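Local coordinates for uncharacterized protein (Pyrococcus furiosus, PDB 4XLZ), which probably removes an acetyl group from N,N'-diacetylchitobiose, as a metal-dependent deacetylase of carbohydrate esterase family 14, at residues Glu18-Asn23 with Pro254-His259; Tyr64-Asp69 with Ile104-Tyr109; Asp134-Pro139 with His182-Ile187. All coordinates share one frame; numbering follows the deposited sequence.

Interaction 1. Residues Glu18-Asn23 with Pro254-His259; sequences EVLEFN and PGLFYH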
loop_
_atom_site.group_PDB
_atom_site.type_symbol
_atom_site.label_atom_id
_atom_site.label_comp_id
_atom_site.label_asym_id
_atom_site.label_seq_id
_atom_site.Cartn_x
_atom_site.Cartn_y
_atom_site.Cartn_z
ATOM N N GLU A 18 -25.386 5.590 -36.330
ATOM C CA GLU A 18 -26.628 6.199 -35.847
ATOM C C GLU A 18 -26.702 6.317 -34.373
ATOM O O GLU A 18 -27.185 7.337 -33.831
ATOM C CB GLU A 18 -27.867 5.421 -36.316
ATOM C CG GLU A 18 -27.919 5.364 -37.838
ATOM C CD GLU A 18 -29.145 4.629 -38.377
ATOM O OE1 GLU A 18 -30.012 4.213 -37.592
ATOM O OE2 GLU A 18 -29.118 4.368 -39.588
ATOM N N VAL A 19 -26.412 5.246 -33.640
ATOM C CA VAL A 19 -26.641 5.365 -32.218
ATOM C C VAL A 19 -25.507 6.181 -31.522
ATOM O O VAL A 19 -25.789 7.024 -30.643
ATOM C CB VAL A 19 -26.653 3.947 -31.618
ATOM C CG1 VAL A 19 -26.716 3.944 -30.058
ATOM C CG2 VAL A 19 -27.866 3.098 -32.227
ATOM N N LEU A 20 -24.269 5.940 -31.974
ATOM C CA LEU A 20 -23.087 6.571 -31.271
ATOM C C LEU A 20 -22.634 7.847 -31.997
ATOM O O LEU A 20 -21.803 8.605 -31.471
ATOM C CB LEU A 20 -21.973 5.505 -31.142
ATOM C CG LEU A 20 -22.311 4.310 -30.298
ATOM C CD1 LEU A 20 -21.162 3.320 -30.336
ATOM C CD2 LEU A 20 -22.734 4.697 -28.848
ATOM N N GLU A 21 -23.115 8.045 -33.208
ATOM C CA GLU A 21 -22.809 9.215 -34.072
ATOM C C GLU A 21 -21.322 9.386 -34.172
ATOM O O GLU A 21 -20.762 10.539 -34.035
ATOM C CB GLU A 21 -23.482 10.499 -33.494
ATOM C CG GLU A 21 -25.017 10.252 -33.410
ATOM C CD GLU A 21 -25.832 11.430 -32.788
ATOM O OE1 GLU A 21 -26.791 11.172 -32.054
ATOM O OE2 GLU A 21 -25.540 12.589 -33.075
ATOM N N PHE A 22 -20.640 8.246 -34.396
ATOM C CA PHE A 22 -19.188 8.270 -34.376
ATOM C C PHE A 22 -18.648 8.624 -35.769
ATOM O O PHE A 22 -18.977 8.019 -36.725
ATOM C CB PHE A 22 -18.668 6.901 -33.913
ATOM C CG PHE A 22 -17.183 6.833 -33.814
ATOM C CD1 PHE A 22 -16.559 7.589 -32.839
ATOM C CD2 PHE A 22 -16.515 6.057 -34.715
ATOM C CE1 PHE A 22 -15.110 7.489 -32.743
ATOM C CE2 PHE A 22 -15.040 5.951 -34.670
ATOM C CZ PHE A 22 -14.440 6.724 -33.636
ATOM N N ASN A 23 -17.750 9.569 -35.805
ATOM C CA ASN A 23 -17.162 9.976 -37.042
ATOM C C ASN A 23 -15.682 10.280 -36.816
ATOM O O ASN A 23 -15.322 10.908 -35.817
ATOM C CB ASN A 23 -17.956 11.229 -37.531
ATOM C CG ASN A 23 -17.470 11.737 -38.785
ATOM O OD1 ASN A 23 -17.575 11.074 -39.820
ATOM N ND2 ASN A 23 -16.915 12.935 -38.740
ATOM N N PRO A 254 -15.680 5.696 -29.666
ATOM C CA PRO A 254 -16.839 6.113 -28.908
ATOM C C PRO A 254 -16.544 5.747 -27.427
ATOM O O PRO A 254 -15.886 4.688 -27.133
ATOM C CB PRO A 254 -17.961 5.111 -29.383
ATOM C CG PRO A 254 -17.563 4.689 -30.761
ATOM C CD PRO A 254 -15.996 4.636 -30.649
ATOM N N GLY A 255 -17.115 6.500 -26.509
ATOM C CA GLY A 255 -16.912 6.217 -25.015
ATOM C C GLY A 255 -17.291 4.809 -24.729
ATOM O O GLY A 255 -16.629 4.112 -23.894
ATOM N N LEU A 256 -18.391 4.331 -25.303
ATOM C CA LEU A 256 -18.882 2.944 -24.989
ATOM C C LEU A 256 -17.809 1.922 -25.256
ATOM O O LEU A 256 -17.778 0.891 -24.579
ATOM C CB LEU A 256 -20.105 2.691 -25.947
ATOM C CG LEU A 256 -20.871 1.462 -25.712
ATOM C CD1 LEU A 256 -21.743 1.756 -24.513
ATOM C CD2 LEU A 256 -21.901 1.324 -27.003
ATOM N N PHE A 257 -16.914 2.120 -26.235
ATOM C CA PHE A 257 -16.039 1.040 -26.683
ATOM C C PHE A 257 -14.889 0.799 -25.696
ATOM O O PHE A 257 -14.193 -0.152 -25.872
ATOM C CB PHE A 257 -15.434 1.379 -28.065
ATOM C CG PHE A 257 -16.343 0.980 -29.267
ATOM C CD1 PHE A 257 -17.732 0.976 -29.139
ATOM C CD2 PHE A 257 -15.713 0.577 -30.448
ATOM C CE1 PHE A 257 -18.567 0.603 -30.244
ATOM C CE2 PHE A 257 -16.514 0.214 -31.573
ATOM C CZ PHE A 257 -17.932 0.211 -31.474
ATOM N N TYR A 258 -14.713 1.705 -24.723
ATOM C CA TYR A 258 -13.687 1.521 -23.654
ATOM C C TYR A 258 -14.226 0.576 -22.650
ATOM O O TYR A 258 -13.544 0.469 -21.562
ATOM C CB TYR A 258 -13.394 2.920 -23.037
ATOM C CG TYR A 258 -12.576 3.890 -23.889
ATOM C CD1 TYR A 258 -11.233 3.889 -23.800
ATOM C CD2 TYR A 258 -13.272 4.706 -24.799
ATOM C CE1 TYR A 258 -10.487 4.742 -24.628
ATOM C CE2 TYR A 258 -12.559 5.602 -25.600
ATOM C CZ TYR A 258 -11.226 5.617 -25.466
ATOM O OH TYR A 258 -10.467 6.532 -26.213
ATOM N N HIS A 259 -15.321 -0.141 -22.868
ATOM C CA HIS A 259 -15.786 -1.015 -21.766
ATOM C C HIS A 259 -16.637 -2.105 -22.345
ATOM O O HIS A 259 -17.553 -1.777 -23.171
ATOM C CB HIS A 259 -16.585 -0.110 -20.816
ATOM C CG HIS A 259 -17.116 -0.770 -19.592
ATOM N ND1 HIS A 259 -16.274 -1.510 -18.731
ATOM C CD2 HIS A 259 -18.363 -0.802 -19.024
ATOM C CE1 HIS A 259 -16.980 -1.890 -17.664
ATOM N NE2 HIS A 259 -18.245 -1.490 -17.828
#

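Interaction 2. Residues Tyr64-Asp69 with Ile104-Tyr109; sequences YICMTD and IYWLNY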
loop_
_atom_site.group_PDB
_atom_site.type_symbol
_atom_site.label_atom_id
_atom_site.label_comp_id
_atom_site.label_asym_id
_atom_site.label_seq_id
_atom_site.Cartn_x
_atom_site.Cartn_y
_atom_site.Cartn_z
ATOM N N TYR A 64 -1.603 21.716 -20.557
ATOM C CA TYR A 64 -0.891 20.395 -20.241
ATOM C C TYR A 64 -1.195 20.047 -18.771
ATOM O O TYR A 64 -1.306 20.911 -17.889
ATOM C CB TYR A 64 0.591 20.567 -20.266
ATOM C CG TYR A 64 1.190 20.691 -21.667
ATOM C CD1 TYR A 64 0.444 20.670 -22.834
ATOM C CD2 TYR A 64 2.561 20.822 -21.683
ATOM C CE1 TYR A 64 1.124 20.754 -24.135
ATOM C CE2 TYR A 64 3.267 20.899 -22.945
ATOM C CZ TYR A 64 2.498 20.878 -24.057
ATOM O OH TYR A 64 3.136 21.002 -25.309
ATOM N N ILE A 65 -1.304 18.711 -18.577
ATOM C CA ILE A 65 -1.080 18.158 -17.218
ATOM C C ILE A 65 0.164 17.268 -17.315
ATOM O O ILE A 65 0.137 16.377 -18.201
ATOM C CB ILE A 65 -2.241 17.305 -16.730
ATOM C CG1 ILE A 65 -3.493 18.183 -16.590
ATOM C CG2 ILE A 65 -1.884 16.747 -15.324
ATOM C CD1 ILE A 65 -4.818 17.342 -16.297
ATOM N N CYS A 66 1.167 17.557 -16.535
ATOM C CA CYS A 66 2.387 16.721 -16.531
ATOM C C CYS A 66 2.331 15.922 -15.255
ATOM O O CYS A 66 2.339 16.429 -14.150
ATOM C CB CYS A 66 3.628 17.642 -16.637
ATOM S SG CYS A 66 5.101 16.613 -16.958
HETATM N N MSE A 67 2.378 14.591 -15.427
HETATM C CA MSE A 67 2.132 13.718 -14.222
HETATM C C MSE A 67 3.308 13.643 -13.297
HETATM O O MSE A 67 3.172 13.582 -12.092
HETATM C CB MSE A 67 1.936 12.251 -14.697
HETATM C CG MSE A 67 0.828 12.048 -15.764
HETATM SE SE MSE A 67 -0.942 12.647 -15.113
HETATM C CE MSE A 67 -1.211 11.349 -13.769
ATOM N N THR A 68 4.554 13.729 -13.827
ATOM C CA THR A 68 5.755 13.569 -13.050
ATOM C C THR A 68 6.774 14.703 -13.280
ATOM O O THR A 68 6.560 15.595 -14.141
ATOM C CB THR A 68 6.500 12.224 -13.252
ATOM O OG1 THR A 68 7.199 12.285 -14.530
ATOM C CG2 THR A 68 5.579 11.016 -13.254
ATOM N N ASP A 69 7.809 14.702 -12.495
ATOM C CA ASP A 69 8.755 15.845 -12.492
ATOM C C ASP A 69 9.991 15.541 -13.352
ATOM O O ASP A 69 10.824 16.428 -13.507
ATOM C CB ASP A 69 9.202 16.092 -11.058
ATOM C CG ASP A 69 9.748 14.847 -10.312
ATOM O OD1 ASP A 69 10.067 13.837 -11.030
ATOM O OD2 ASP A 69 9.776 14.918 -9.042
ATOM N N ILE A 104 0.338 25.020 -17.742
ATOM C CA ILE A 104 0.801 23.603 -17.441
ATOM C C ILE A 104 0.446 23.389 -15.957
ATOM O O ILE A 104 0.831 24.202 -15.065
ATOM C CB ILE A 104 2.305 23.489 -17.594
ATOM C CG1 ILE A 104 2.733 23.782 -19.098
ATOM C CG2 ILE A 104 2.693 22.039 -17.232
ATOM C CD1 ILE A 104 4.275 24.009 -19.188
ATOM N N TYR A 105 -0.288 22.283 -15.676
ATOM C CA TYR A 105 -0.414 21.807 -14.276
ATOM C C TYR A 105 0.626 20.728 -13.997
ATOM O O TYR A 105 0.689 19.772 -14.822
ATOM C CB TYR A 105 -1.777 21.146 -14.060
ATOM C CG TYR A 105 -2.941 22.096 -14.096
ATOM C CD1 TYR A 105 -3.574 22.482 -15.316
ATOM C CD2 TYR A 105 -3.491 22.550 -12.888
ATOM C CE1 TYR A 105 -4.698 23.336 -15.273
ATOM C CE2 TYR A 105 -4.582 23.404 -12.873
ATOM C CZ TYR A 105 -5.171 23.752 -14.038
ATOM O OH TYR A 105 -6.319 24.582 -14.015
ATOM N N TRP A 106 1.371 20.875 -12.982
ATOM C CA TRP A 106 2.445 19.934 -12.618
ATOM C C TRP A 106 1.975 19.119 -11.455
ATOM O O TRP A 106 1.780 19.643 -10.329
ATOM C CB TRP A 106 3.713 20.684 -12.165
ATOM C CG TRP A 106 4.301 21.575 -13.276
ATOM C CD1 TRP A 106 4.068 22.926 -13.437
ATOM C CD2 TRP A 106 5.154 21.158 -14.298
ATOM N NE1 TRP A 106 4.902 23.380 -14.537
ATOM C CE2 TRP A 106 5.498 22.279 -15.056
ATOM C CE3 TRP A 106 5.696 19.916 -14.615
ATOM C CZ2 TRP A 106 6.414 22.205 -16.145
ATOM C CZ3 TRP A 106 6.620 19.782 -15.707
ATOM C CH2 TRP A 106 6.934 20.964 -16.433
ATOM N N LEU A 107 1.715 17.842 -11.638
ATOM C CA LEU A 107 1.266 17.034 -10.442
ATOM C C LEU A 107 2.391 16.709 -9.554
ATOM O O LEU A 107 2.165 16.374 -8.361
ATOM C CB LEU A 107 0.640 15.695 -10.921
ATOM C CG LEU A 107 -0.594 15.854 -11.792
ATOM C CD1 LEU A 107 -1.300 14.470 -11.829
ATOM C CD2 LEU A 107 -1.655 16.895 -11.316
ATOM N N ASN A 108 3.672 16.722 -10.052
ATOM C CA ASN A 108 4.878 16.549 -9.268
ATOM C C ASN A 108 5.082 15.171 -8.597
ATOM O O ASN A 108 5.899 15.071 -7.752
ATOM C CB ASN A 108 5.025 17.661 -8.143
ATOM C CG ASN A 108 5.281 19.104 -8.755
ATOM O OD1 ASN A 108 4.559 20.043 -8.423
ATOM N ND2 ASN A 108 6.183 19.186 -9.471
ATOM N N TYR A 109 4.403 14.192 -9.137
ATOM C CA TYR A 109 4.819 12.824 -8.671
ATOM C C TYR A 109 6.261 12.545 -9.181
ATOM O O TYR A 109 6.649 13.068 -10.259
ATOM C CB TYR A 109 3.813 11.717 -9.198
ATOM C CG TYR A 109 2.458 11.917 -8.505
ATOM C CD1 TYR A 109 2.311 11.432 -7.216
ATOM C CD2 TYR A 109 1.424 12.504 -9.177
ATOM C CE1 TYR A 109 1.117 11.628 -6.508
ATOM C CE2 TYR A 109 0.141 12.662 -8.503
ATOM C CZ TYR A 109 0.088 12.267 -7.187
ATOM O OH TYR A 109 -1.119 12.542 -6.543
HETATM O O HOH W 1 4.792 17.267 -12.628
#

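Interaction 3. Residues Asp134-Pro139 with His182-Ile187; sequences DGVFAP and HSVSFI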
loop_
_atom_site.group_PDB
_atom_site.type_symbol
_atom_site.label_atom_id
_atom_site.label_comp_id
_atom_site.label_asym_id
_atom_site.label_seq_id
_atom_site.Cartn_x
_atom_site.Cartn_y
_atom_site.Cartn_z
ATOM N N ASP A 134 -13.053 20.252 -23.634
ATOM C CA ASP A 134 -13.828 19.473 -24.611
ATOM C C ASP A 134 -13.165 18.144 -24.957
ATOM O O ASP A 134 -13.850 17.173 -25.271
ATOM C CB ASP A 134 -14.030 20.287 -26.030
ATOM C CG ASP A 134 -14.579 21.640 -25.748
ATOM O OD1 ASP A 134 -13.871 22.626 -25.844
ATOM O OD2 ASP A 134 -15.756 21.676 -25.258
ATOM N N GLY A 135 -11.825 18.188 -24.976
ATOM C CA GLY A 135 -11.029 16.963 -25.380
ATOM C C GLY A 135 -9.907 16.801 -24.391
ATOM O O GLY A 135 -9.379 17.723 -23.798
ATOM N N VAL A 136 -9.609 15.477 -24.256
ATOM C CA VAL A 136 -8.388 15.053 -23.488
ATOM C C VAL A 136 -7.528 14.107 -24.328
ATOM O O VAL A 136 -8.119 13.179 -24.938
ATOM C CB VAL A 136 -8.874 14.368 -22.134
ATOM C CG1 VAL A 136 -7.613 13.822 -21.383
ATOM C CG2 VAL A 136 -9.493 15.346 -21.236
ATOM N N PHE A 137 -6.241 14.418 -24.355
ATOM C CA PHE A 137 -5.272 13.574 -25.048
ATOM C C PHE A 137 -4.374 12.896 -23.978
ATOM O O PHE A 137 -3.977 13.528 -22.998
ATOM C CB PHE A 137 -4.341 14.433 -25.922
ATOM C CG PHE A 137 -5.045 15.079 -27.117
ATOM C CD1 PHE A 137 -5.746 16.249 -26.934
ATOM C CD2 PHE A 137 -4.946 14.509 -28.382
ATOM C CE1 PHE A 137 -6.441 16.848 -28.076
ATOM C CE2 PHE A 137 -5.607 15.074 -29.492
ATOM C CZ PHE A 137 -6.348 16.277 -29.345
ATOM N N ALA A 138 -4.046 11.636 -24.229
ATOM C CA ALA A 138 -3.148 10.904 -23.303
ATOM C C ALA A 138 -2.464 9.771 -24.078
ATOM O O ALA A 138 -2.959 9.381 -25.165
ATOM C CB ALA A 138 -4.017 10.290 -22.143
ATOM N N PRO A 139 -1.397 9.174 -23.513
ATOM C CA PRO A 139 -0.818 7.983 -24.182
ATOM C C PRO A 139 -1.748 6.805 -24.256
ATOM O O PRO A 139 -2.543 6.627 -23.319
ATOM C CB PRO A 139 0.409 7.608 -23.302
ATOM C CG PRO A 139 0.758 8.965 -22.585
ATOM C CD PRO A 139 -0.636 9.587 -22.323
ATOM N N HIS A 182 -18.150 17.004 -14.847
ATOM C CA HIS A 182 -17.941 17.445 -16.199
ATOM C C HIS A 182 -17.853 16.252 -17.146
ATOM O O HIS A 182 -17.227 15.163 -16.769
ATOM C CB HIS A 182 -16.667 18.248 -16.303
ATOM C CG HIS A 182 -16.356 18.641 -17.723
ATOM N ND1 HIS A 182 -17.126 19.532 -18.488
ATOM C CD2 HIS A 182 -15.373 18.197 -18.528
ATOM C CE1 HIS A 182 -16.593 19.609 -19.690
ATOM N NE2 HIS A 182 -15.529 18.797 -19.744
ATOM N N SER A 183 -18.476 16.349 -18.335
ATOM C CA SER A 183 -18.393 15.332 -19.353
ATOM C C SER A 183 -17.579 15.840 -20.533
ATOM O O SER A 183 -17.975 16.726 -21.316
ATOM C CB SER A 183 -19.794 15.023 -19.880
ATOM O OG SER A 183 -20.592 14.510 -18.817
ATOM N N VAL A 184 -16.398 15.227 -20.675
ATOM C CA VAL A 184 -15.500 15.548 -21.819
ATOM C C VAL A 184 -16.132 15.024 -23.083
ATOM O O VAL A 184 -16.836 14.033 -23.075
ATOM C CB VAL A 184 -14.141 14.837 -21.504
ATOM C CG1 VAL A 184 -13.244 14.753 -22.779
ATOM C CG2 VAL A 184 -13.437 15.528 -20.312
ATOM N N SER A 185 -15.968 15.727 -24.214
ATOM C CA SER A 185 -16.582 15.244 -25.480
ATOM C C SER A 185 -15.756 14.175 -26.254
ATOM O O SER A 185 -16.376 13.292 -26.853
ATOM C CB SER A 185 -16.763 16.410 -26.477
ATOM O OG SER A 185 -17.696 17.272 -25.794
ATOM N N PHE A 186 -14.418 14.261 -26.173
ATOM C CA PHE A 186 -13.622 13.148 -26.795
ATOM C C PHE A 186 -12.343 12.945 -26.006
ATOM O O PHE A 186 -11.756 13.909 -25.407
ATOM C CB PHE A 186 -13.256 13.464 -28.311
ATOM C CG PHE A 186 -12.318 14.657 -28.486
ATOM C CD1 PHE A 186 -12.843 15.942 -28.701
ATOM C CD2 PHE A 186 -10.879 14.418 -28.545
ATOM C CE1 PHE A 186 -11.890 16.992 -28.884
ATOM C CE2 PHE A 186 -9.978 15.460 -28.713
ATOM C CZ PHE A 186 -10.492 16.741 -28.916
ATOM N N ILE A 187 -11.913 11.694 -26.127
ATOM C CA ILE A 187 -10.487 11.322 -25.730
ATOM C C ILE A 187 -9.763 10.993 -27.083
ATOM O O ILE A 187 -10.354 10.342 -27.999
ATOM C CB ILE A 187 -10.541 10.053 -24.923
ATOM C CG1 ILE A 187 -11.105 10.455 -23.579
ATOM C CG2 ILE A 187 -9.080 9.497 -24.708
ATOM C CD1 ILE A 187 -11.438 9.094 -22.776
#

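Interaction 1. Residues Glu18-Asn23 with Pro254-His259
One face of the Phe-22 ring is covered by the pyrrolidine of Pro-254, and the evidence for a CH-pi contact is direct: Pro-254 CD stands 3.8 Å from the centroid of the Phe-22 ring, on a line 17° off the ring normal. It is displaced toward the rim, its nearest ring atom being CE1 of Phe-22, and Pro-254 CG also approaches CG and CD1 on that face. The torsion about CA-CB sets CG of Phe-22 anti to its backbone N (chi1 -178°), which carries it to the side where Pro-254 lies. The two side chains cross at about a right angle. An alanine in place of Phe-22 would probably leave that side of the Pro-254 ring without its aromatic cover and open a gap beside CG and CD.

The other contacts are purely apolar and run through the two methyl branches of Leu-20. Its CD1 touches two residues at once, lying 3.8 Å from Pro-254 CB and 3.8 Å from Phe-257 CE1, while CD2 of Leu-20 meets CD2 of Leu-256 at 3.9 Å. In fold terms, the contact joins the end of the N-terminal helix to a turn near the C-terminal end of the chain: residues leaving helix 8-19, where Glu-21 takes positive phi, pack on a short 3-10 turn at 255-257 that follows strand 247-250. That turn, which holds both Leu-256 and Phe-257, is closed by the bond from Phe-257 N to Pro-254 O, 2.9 Å.

Leu-16 of helix 8-19 extends the apolar patch against Phe-22, Pro-254 and Phe-257. A second subunit covers another part of it, with its Thr-226 on Leu-20 and its Phe-230 on Leu-256.

Interaction 2. Residues Tyr64-Asp69 with Ile104-Tyr109
Between Cys-66 and Thr-68 the pairing with 104-109 slips by one residue: Cys-66 is paired with Trp-106, but Thr-68 with Tyr-109, which is the signature of a beta bulge. It interrupts two parallel neighbours, strands 61-68 and 103-109, the beta arms of a beta-alpha-beta unit whose crossover is helix 81-99; the axes of the two short segments are 17° apart in direction. Before the slip the pairing is regular, with Cys-66 N to Tyr-105 O at 2.8 Å and Leu-107 N to Cys-66 O at 2.9 Å, both nearly straight at hydrogen. Beyond it Tyr-109 N reaches Met-67 O at a longer 3.3 Å and a bent 136°, and the bond from Asp-69 N to Tyr-109 O is weak. Leu-107 and Asn-108, the latter with positive phi, stand opposite the single residue Met-67, and a water bridges the bulge: it accepts from Asn-108 N and donates to Cys-66 O and, weakly, to Thr-68 O.

Side chains pack on both faces of the sheet. Selenomethionine Met-67, its chain bent at chi2 and chi3, lies side by side with Leu-107, CE to CD1 at 3.7 Å, and Leu-107 CG also meets Ile-65 CG2. The hydroxyls of Tyr-105 and Tyr-109 are engaged by Glu-131 and Asp-123, and Thr-68 OG1 bonds to Pro-39 O.

On the face bearing Tyr-64, Cys-66 and Trp-106, Cys-66 CB lies 3.7 Å from Trp-106 CE3. Cys-66 SG sits 4.8 Å from the centroid of the Trp-106 six-membered ring, an oblique sulfur-aromatic contact in which SG is nearest CZ3.

Interaction 3. Residues Asp134-Pro139 with His182-Ile187
Phe-186 lays its ring flat against the backbone of Gly-135 and turns its edge to Phe-137. Gly-135 CA stands over the ring centre, 3.6 Å from the centroid of Phe-186 and 12° off the normal, a CH-pi contact. The torsion holds CG of Phe-186 between its backbone N and carbonyl carbon (chi1 65°), the crowded position, a start that lets the ring reach over the neighbouring strand. Glycine, with no side chain, lets the ring of Phe-186 come this close to CA. The same ring directs CE2 at Phe-137, 3.8 Å from CZ of that residue; the planes stand at 86°, an offset edge-to-face pair. Phe-28 meets both rings as a third aromatic.

These residues sit on two parallel strands, 135-139 and 186-190, the second being the outermost on this side of the five-stranded sheet within the chain. The pairing begins with a shared acceptor: Asp-134 O takes N-H groups from both Ser-185, at 2.8 Å, and Phe-186, at 3.1 Å. Val-136 N then bonds to Phe-186 O at 2.9 Å.

On the other face, that of Val-136 and Ile-187, the side chains of Val-136 and Val-184 cross at about a right angle, with CG2 of Val-136 4.1 Å from CG2 of Val-184. Helix 149-164 covers this face, its Val-162 touching both Val-184 and Ile-187.

In the fold
Interactions 2 and 3 belong to one parallel sheet, ordered 103-109, 61-68, 33-38, 135-139, 186-190: each pairs an outermost strand with its inner neighbour, and strand 33-38 lies between the two pairs. Their centres are about 17 Å apart and their nearest atoms about 7 Å. The cadmium ligands His-40 and Asp-43 follow the central strand, and in interaction 2 the side chain of Thr-68 lies about 7 Å from a cadmium ion and touches His-40. Interaction 1 lies outside this sheet, its centre about 14 Å from that of interaction 3, which it touches through Tyr-258 OH and Ile-187 CG2, 3.6 Å apart. His-259 also stacks edge-to-face on His-151, a cadmium ligand, of a second subunit.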